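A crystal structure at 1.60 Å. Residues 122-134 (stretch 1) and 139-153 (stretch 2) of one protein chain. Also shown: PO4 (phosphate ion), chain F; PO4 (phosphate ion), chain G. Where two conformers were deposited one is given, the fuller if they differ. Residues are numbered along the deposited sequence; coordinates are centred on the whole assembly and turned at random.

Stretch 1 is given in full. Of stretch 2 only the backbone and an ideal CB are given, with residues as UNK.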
# COMPACT_ATOMS: atom_id res chain seq x y z
N PHE A 122 -1.03 -12.66 0.15
CA PHE A 122 -1.90 -11.51 0.10
C PHE A 122 -2.99 -11.62 1.16
O PHE A 122 -3.61 -12.70 1.30
CB PHE A 122 -2.52 -11.39 -1.28
CG PHE A 122 -1.56 -11.54 -2.42
CD1 PHE A 122 -0.44 -10.74 -2.49
CD2 PHE A 122 -1.71 -12.55 -3.36
CE1 PHE A 122 0.51 -10.95 -3.46
CE2 PHE A 122 -0.82 -12.65 -4.41
CZ PHE A 122 0.29 -11.84 -4.47
N ALA A 123 -3.29 -10.55 1.88
CA ALA A 123 -4.34 -10.60 2.89
C ALA A 123 -4.70 -9.19 3.32
O ALA A 123 -3.83 -8.30 3.34
CB ALA A 123 -3.86 -11.38 4.10
N LEU A 124 -5.93 -9.02 3.80
CA LEU A 124 -6.33 -7.76 4.45
C LEU A 124 -5.57 -7.63 5.77
O LEU A 124 -5.37 -8.57 6.53
CB LEU A 124 -7.83 -7.77 4.75
CG LEU A 124 -8.78 -8.09 3.61
CD1 LEU A 124 -10.19 -8.19 4.17
CD2 LEU A 124 -8.73 -7.03 2.49
N ASP A 125 -5.10 -6.40 6.03
CA ASP A 125 -4.42 -6.09 7.29
C ASP A 125 -5.44 -6.20 8.44
O ASP A 125 -6.62 -6.00 8.23
CB ASP A 125 -3.81 -4.68 7.19
CG ASP A 125 -2.64 -4.37 8.11
OD1 ASP A 125 -1.83 -5.26 8.34
OD2 ASP A 125 -2.54 -3.19 8.53
N VAL A 126 -5.00 -6.60 9.67
CA VAL A 126 -3.81 -7.30 10.01
C VAL A 126 -4.16 -8.80 9.95
O VAL A 126 -5.16 -9.23 10.57
CB VAL A 126 -3.32 -6.94 11.42
CG1 VAL A 126 -2.23 -7.87 11.89
CG2 VAL A 126 -2.82 -5.50 11.46
N ALA A 127 -3.33 -9.56 9.26
CA ALA A 127 -3.67 -10.94 8.93
C ALA A 127 -2.94 -11.94 9.81
O ALA A 127 -1.79 -11.79 10.22
CB ALA A 127 -3.34 -11.25 7.50
N GLN A 128 -3.65 -13.07 10.02
CA GLN A 128 -3.12 -14.34 10.53
C GLN A 128 -3.54 -15.47 9.57
O GLN A 128 -4.63 -15.37 8.99
CB GLN A 128 -3.68 -14.64 11.93
CG GLN A 128 -3.45 -13.51 12.90
CD GLN A 128 -2.06 -13.48 13.46
OE1 GLN A 128 -1.87 -13.94 14.58
NE2 GLN A 128 -1.10 -12.90 12.70
N THR A 129 -2.70 -16.49 9.37
CA THR A 129 -3.05 -17.57 8.45
C THR A 129 -2.81 -18.89 9.16
O THR A 129 -2.19 -18.94 10.23
CB THR A 129 -2.25 -17.58 7.13
OG1 THR A 129 -0.96 -18.15 7.35
CG2 THR A 129 -2.12 -16.18 6.55
N ASP A 130 -3.27 -19.95 8.51
CA ASP A 130 -3.00 -21.31 8.97
C ASP A 130 -1.72 -21.90 8.37
O ASP A 130 -1.50 -23.13 8.45
CB ASP A 130 -4.20 -22.19 8.61
CG ASP A 130 -4.38 -22.44 7.11
OD1 ASP A 130 -3.92 -21.63 6.24
OD2 ASP A 130 -5.01 -23.45 6.76
N GLN A 131 -0.90 -21.10 7.70
CA GLN A 131 0.30 -21.57 7.04
C GLN A 131 1.45 -21.50 8.05
O GLN A 131 1.83 -20.40 8.47
CB GLN A 131 0.59 -20.75 5.79
CG GLN A 131 -0.51 -20.82 4.74
CD GLN A 131 -0.80 -22.22 4.27
OE1 GLN A 131 -1.86 -22.79 4.60
NE2 GLN A 131 0.13 -22.77 3.51
N THR A 132 2.05 -22.67 8.39
CA THR A 132 3.08 -22.72 9.46
C THR A 132 4.44 -22.25 8.92
O THR A 132 5.34 -21.93 9.71
CB THR A 132 3.11 -24.10 10.13
OG1 THR A 132 3.57 -25.01 9.15
CG2 THR A 132 1.76 -24.56 10.60
N ASP A 133 4.56 -22.05 7.61
CA ASP A 133 5.80 -21.62 6.99
C ASP A 133 5.73 -20.11 6.68
O ASP A 133 6.58 -19.60 5.97
CB ASP A 133 6.10 -22.40 5.72
CG ASP A 133 5.04 -22.28 4.66
OD1 ASP A 133 4.03 -21.60 4.92
OD2 ASP A 133 5.24 -22.82 3.57
N THR A 134 4.70 -19.44 7.20
CA THR A 134 4.45 -17.99 6.88
C THR A 134 4.32 -17.23 8.18
O THR A 134 3.63 -17.63 9.07
CB THR A 134 3.19 -17.84 6.01
OG1 THR A 134 3.34 -18.58 4.80
CG2 THR A 134 2.90 -16.40 5.62
N UNK A 139 6.51 -5.25 9.60
CA UNK A 139 5.80 -4.25 8.81
C UNK A 139 4.38 -4.74 8.43
O UNK A 139 3.78 -4.22 7.45
CB UNK A 139 6.60 -3.92 7.55
N UNK A 140 3.90 -5.79 9.14
CA UNK A 140 2.53 -6.30 9.03
C UNK A 140 2.27 -6.90 7.66
O UNK A 140 1.15 -6.92 7.22
CB UNK A 140 1.52 -5.18 9.31
N UNK A 141 3.28 -7.45 7.00
CA UNK A 141 3.06 -8.27 5.81
C UNK A 141 3.44 -9.71 6.14
O UNK A 141 4.23 -9.97 7.03
CB UNK A 141 3.87 -7.75 4.62
N UNK A 142 2.86 -10.62 5.36
CA UNK A 142 3.05 -12.06 5.53
C UNK A 142 4.19 -12.54 4.62
O UNK A 142 4.11 -12.44 3.42
CB UNK A 142 1.76 -12.82 5.22
N UNK A 143 5.26 -13.05 5.24
CA UNK A 143 6.43 -13.52 4.54
C UNK A 143 6.45 -15.05 4.69
O UNK A 143 6.51 -15.56 5.82
CB UNK A 143 7.71 -12.87 5.08
N UNK A 144 6.47 -15.73 3.56
CA UNK A 144 6.60 -17.18 3.46
C UNK A 144 8.09 -17.55 3.38
O UNK A 144 8.90 -16.77 2.92
CB UNK A 144 5.84 -17.71 2.24
N UNK A 145 8.44 -18.75 3.86
CA UNK A 145 9.85 -19.12 3.88
C UNK A 145 10.39 -19.32 2.45
O UNK A 145 11.58 -19.14 2.24
CB UNK A 145 10.05 -20.39 4.71
N UNK A 146 9.55 -19.69 1.48
CA UNK A 146 9.93 -19.84 0.12
C UNK A 146 8.95 -19.10 -0.77
O UNK A 146 7.75 -18.98 -0.44
CB UNK A 146 10.01 -21.32 -0.26
N UNK A 147 9.37 -18.75 -1.98
CA UNK A 147 8.47 -18.09 -2.91
C UNK A 147 7.33 -19.02 -3.33
O UNK A 147 7.50 -20.24 -3.40
CB UNK A 147 9.24 -17.61 -4.14
N UNK A 148 6.19 -18.42 -3.69
CA UNK A 148 5.03 -19.22 -4.12
C UNK A 148 5.19 -19.56 -5.59
O UNK A 148 5.00 -18.70 -6.48
CB UNK A 148 3.72 -18.47 -3.88
N UNK A 149 5.57 -20.83 -5.86
CA UNK A 149 5.84 -21.28 -7.22
C UNK A 149 4.78 -22.27 -7.72
O UNK A 149 4.79 -22.60 -8.90
CB UNK A 149 7.23 -21.92 -7.29
N UNK A 150 3.83 -22.64 -6.85
CA UNK A 150 2.70 -23.42 -7.27
C UNK A 150 1.43 -22.77 -6.68
O UNK A 150 1.51 -22.10 -5.68
CB UNK A 150 2.85 -24.88 -6.83
N UNK A 151 0.28 -23.12 -7.24
CA UNK A 151 -0.98 -22.69 -6.61
C UNK A 151 -0.97 -23.06 -5.14
O UNK A 151 -0.54 -24.14 -4.74
CB UNK A 151 -2.19 -23.32 -7.31
N UNK A 152 -1.53 -22.17 -4.29
CA UNK A 152 -1.51 -22.32 -2.90
C UNK A 152 -2.86 -21.93 -2.30
O UNK A 152 -3.33 -20.80 -2.47
CB UNK A 152 -0.37 -21.49 -2.30
N UNK A 153 -3.47 -22.87 -1.54
CA UNK A 153 -4.69 -22.55 -0.76
C UNK A 153 -4.27 -22.22 0.67
O UNK A 153 -3.43 -22.89 1.30
CB UNK A 153 -5.69 -23.71 -0.78
P PO4 F . 6.37 -24.02 -3.26
O1 PO4 F . 7.76 -23.55 -2.84
O2 PO4 F . 5.51 -22.91 -3.84
O3 PO4 F . 6.43 -24.99 -4.43
O4 PO4 F . 5.82 -24.70 -2.01
P PO4 G . -6.06 -22.10 -12.44
O1 PO4 G . -6.56 -20.76 -11.97
O2 PO4 G . -6.40 -22.19 -13.92
O3 PO4 G . -4.53 -22.21 -12.31
O4 PO4 G . -6.86 -23.18 -11.67

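Position 139 lies out of reach of stretch 1, with nothing of it within 5.5 Å of the ideal CB. Many side chains would fit. It is Asp-139, whose OD1 accepts a hydrogen bond from ND1 of the residue at 141 (2.6 Å).

Position 140 has a positive phi (67/30), which favours glycine, asparagine or aspartate and excludes proline, while other residues remain possible. CA-to-CB points toward stretch 1. The ideal CB lies 3.5 Å from Asp-125 OD1 and 4.9 Å from Val-126 CG2. The methyl invites an apolar side chain; the carboxylate would suit a donor. The residue is Phe-140. Its CD1 packs 4.0 Å from Val-126 CG2. Water 1 lies 3.0 Å from Asp-125 OD1 and 2.9 Å from Phe-140 O and accepts from Ala-127 N (3.0 Å), so it links the two stretches.

Position 141 points away, so stretch 1 sets no demand. It is His-141. Besides the bond to Asp-139, its NE2 donates to OE1 of the residue at 143 (2.7 Å).

Position 142 points toward stretch 1. The ideal CB is 3.8 Å from Thr-134 CG2 and 5.3 Å from Thr-129 CG2, and the methyls of Ala-123 and Ala-127 lie further along. Leucine, isoleucine, valine or methionine would suit this apolar pocket. It is Leu-142. Its CD1 reaches Ala-123 CB (3.7 Å), Thr-129 CG2 (3.7 Å) and Ala-127 CB (3.8 Å).

Position 143 points away; polar or apolar residues would do. It is Gln-143. Its backbone O makes a CA-H...O contact with Thr-134 CA (3.4 Å).

Position 144 pairs with Thr-134 in an antiparallel, non-hydrogen-bonded bridge, both side chains on the same face. The ideal CB is 3.7 Å from Thr-134 OG1. The Asp-133 carboxylate is nearby and a phosphate lies beyond, so a long basic side chain suits. The residue is Arg-144. Its NE forms a salt bridge with Asp-133 OD2 (3.5 Å), by charge alone because the oxygen lies well out of the guanidinium plane. NE instead donates to water 2 (2.8 Å), which donates to Asp-133 OD1 (2.7 Å). NH2 donates to phosphate F O4 (2.9 Å).

Position 145 points sideways. Its backbone N donates to Asp-133 O (2.9 Å), which excludes proline; otherwise the choice is wide. It is Arg-145, whose side chain makes no hydrogen bond or salt bridge to stretch 1.

Positions 146 to 148 make no contact with stretch 1. Phi of -131° at 146 disfavours proline; -66° at 147 allows it; 148 is free. They are Gln-146, Pro-147 and Val-148.

Positions 149 and 150 offer N-H groups to phosphate F, so any residue but proline would do. They are Glu-149, whose N donates to O2 (2.9 Å), and Gln-150, whose N bond is weak.

Position 151 lies near phosphate G, where a long basic side chain suits. It is Arg-151, whose NE donates to O3 (2.6 Å).

Position 152 turns toward stretch 1, but no atom of stretch 1 lies within 5.5 Å of its ideal CB. A medium or long side chain could bridge the gap. It is Leu-152, whose CD1 reaches the Gln-131 side chain.

Position 153 points sideways, with much freedom. It is Phe-153, whose ring comes no closer than 5.6 Å, from CE1 to Asp-130 OD2.

Stretch 2, residues 139-153: DFHLQRRQPVEQRLF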
# COMPACT_ATOMS: atom_id res chain seq x y z
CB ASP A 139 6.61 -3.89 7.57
CG ASP A 139 6.71 -5.01 6.55
OD1 ASP A 139 6.49 -6.21 6.99
OD2 ASP A 139 7.05 -4.75 5.38
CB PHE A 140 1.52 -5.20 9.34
CG PHE A 140 1.68 -4.62 10.72
CD1 PHE A 140 1.18 -5.30 11.81
CD2 PHE A 140 2.45 -3.49 10.95
CE1 PHE A 140 1.42 -4.86 13.11
CE2 PHE A 140 2.69 -3.06 12.24
CZ PHE A 140 2.16 -3.74 13.31
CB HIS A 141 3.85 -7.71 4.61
CG HIS A 141 5.18 -8.34 4.39
ND1 HIS A 141 6.28 -7.96 5.11
CD2 HIS A 141 5.62 -9.27 3.51
CE1 HIS A 141 7.33 -8.67 4.71
NE2 HIS A 141 6.95 -9.50 3.74
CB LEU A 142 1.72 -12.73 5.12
CG LEU A 142 0.50 -12.44 5.97
CD1 LEU A 142 -0.73 -12.98 5.27
CD2 LEU A 142 0.65 -13.06 7.34
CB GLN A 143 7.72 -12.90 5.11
CG GLN A 143 8.99 -13.28 4.32
CD GLN A 143 9.37 -12.31 3.19
OE1 GLN A 143 8.70 -11.31 2.86
NE2 GLN A 143 10.49 -12.60 2.52
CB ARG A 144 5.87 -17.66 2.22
CG ARG A 144 5.59 -19.15 2.17
CD ARG A 144 4.66 -19.43 1.00
NE ARG A 144 4.34 -20.85 0.84
CZ ARG A 144 4.86 -21.64 -0.10
NH1 ARG A 144 5.77 -21.20 -0.94
NH2 ARG A 144 4.41 -22.87 -0.23
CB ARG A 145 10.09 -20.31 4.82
CG ARG A 145 10.96 -19.97 6.03
CD ARG A 145 10.46 -18.86 6.95
NE ARG A 145 10.81 -17.48 6.56
CZ ARG A 145 10.67 -16.40 7.33
NH1 ARG A 145 10.95 -15.20 6.84
NH2 ARG A 145 10.24 -16.51 8.57
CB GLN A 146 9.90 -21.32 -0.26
CG GLN A 146 10.95 -22.11 0.49
CD GLN A 146 11.00 -23.49 -0.09
OE1 GLN A 146 10.06 -24.26 0.06
NE2 GLN A 146 12.08 -23.78 -0.79
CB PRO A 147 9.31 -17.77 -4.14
CG PRO A 147 10.73 -17.89 -3.68
CD PRO A 147 10.74 -18.89 -2.53
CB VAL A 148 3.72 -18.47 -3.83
CG1 VAL A 148 2.54 -19.33 -4.24
CG2 VAL A 148 3.60 -18.12 -2.37
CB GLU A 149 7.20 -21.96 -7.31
CG GLU A 149 8.36 -21.07 -6.84
CD GLU A 149 8.69 -19.94 -7.78
OE1 GLU A 149 8.02 -19.82 -8.84
OE2 GLU A 149 9.62 -19.15 -7.44
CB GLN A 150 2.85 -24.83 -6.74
CG GLN A 150 3.84 -25.65 -7.55
CD GLN A 150 4.12 -26.91 -6.76
OE1 GLN A 150 3.22 -27.69 -6.48
NE2 GLN A 150 5.37 -27.04 -6.35
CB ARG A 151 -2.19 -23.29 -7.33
CG ARG A 151 -2.42 -22.77 -8.73
CD ARG A 151 -3.44 -23.65 -9.45
NE ARG A 151 -3.14 -23.80 -10.86
CZ ARG A 151 -2.43 -24.79 -11.37
NH1 ARG A 151 -2.14 -25.88 -10.65
NH2 ARG A 151 -1.99 -24.68 -12.60
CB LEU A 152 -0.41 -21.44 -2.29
CG LEU A 152 -0.29 -21.49 -0.78
CD1 LEU A 152 0.17 -22.86 -0.31
CD2 LEU A 152 0.68 -20.41 -0.28
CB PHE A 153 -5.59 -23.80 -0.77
CG PHE A 153 -6.86 -23.61 -0.01
CD1 PHE A 153 -6.87 -23.80 1.35
CD2 PHE A 153 -8.03 -23.36 -0.67
CE1 PHE A 153 -8.05 -23.65 2.06
CE2 PHE A 153 -9.22 -23.28 0.04
CZ PHE A 153 -9.19 -23.34 1.40
O HOH W 1 -1.44 -8.12 7.51
O HOH W 2 2.62 -22.05 2.66
O HOH W 3 7.43 -22.13 2.23
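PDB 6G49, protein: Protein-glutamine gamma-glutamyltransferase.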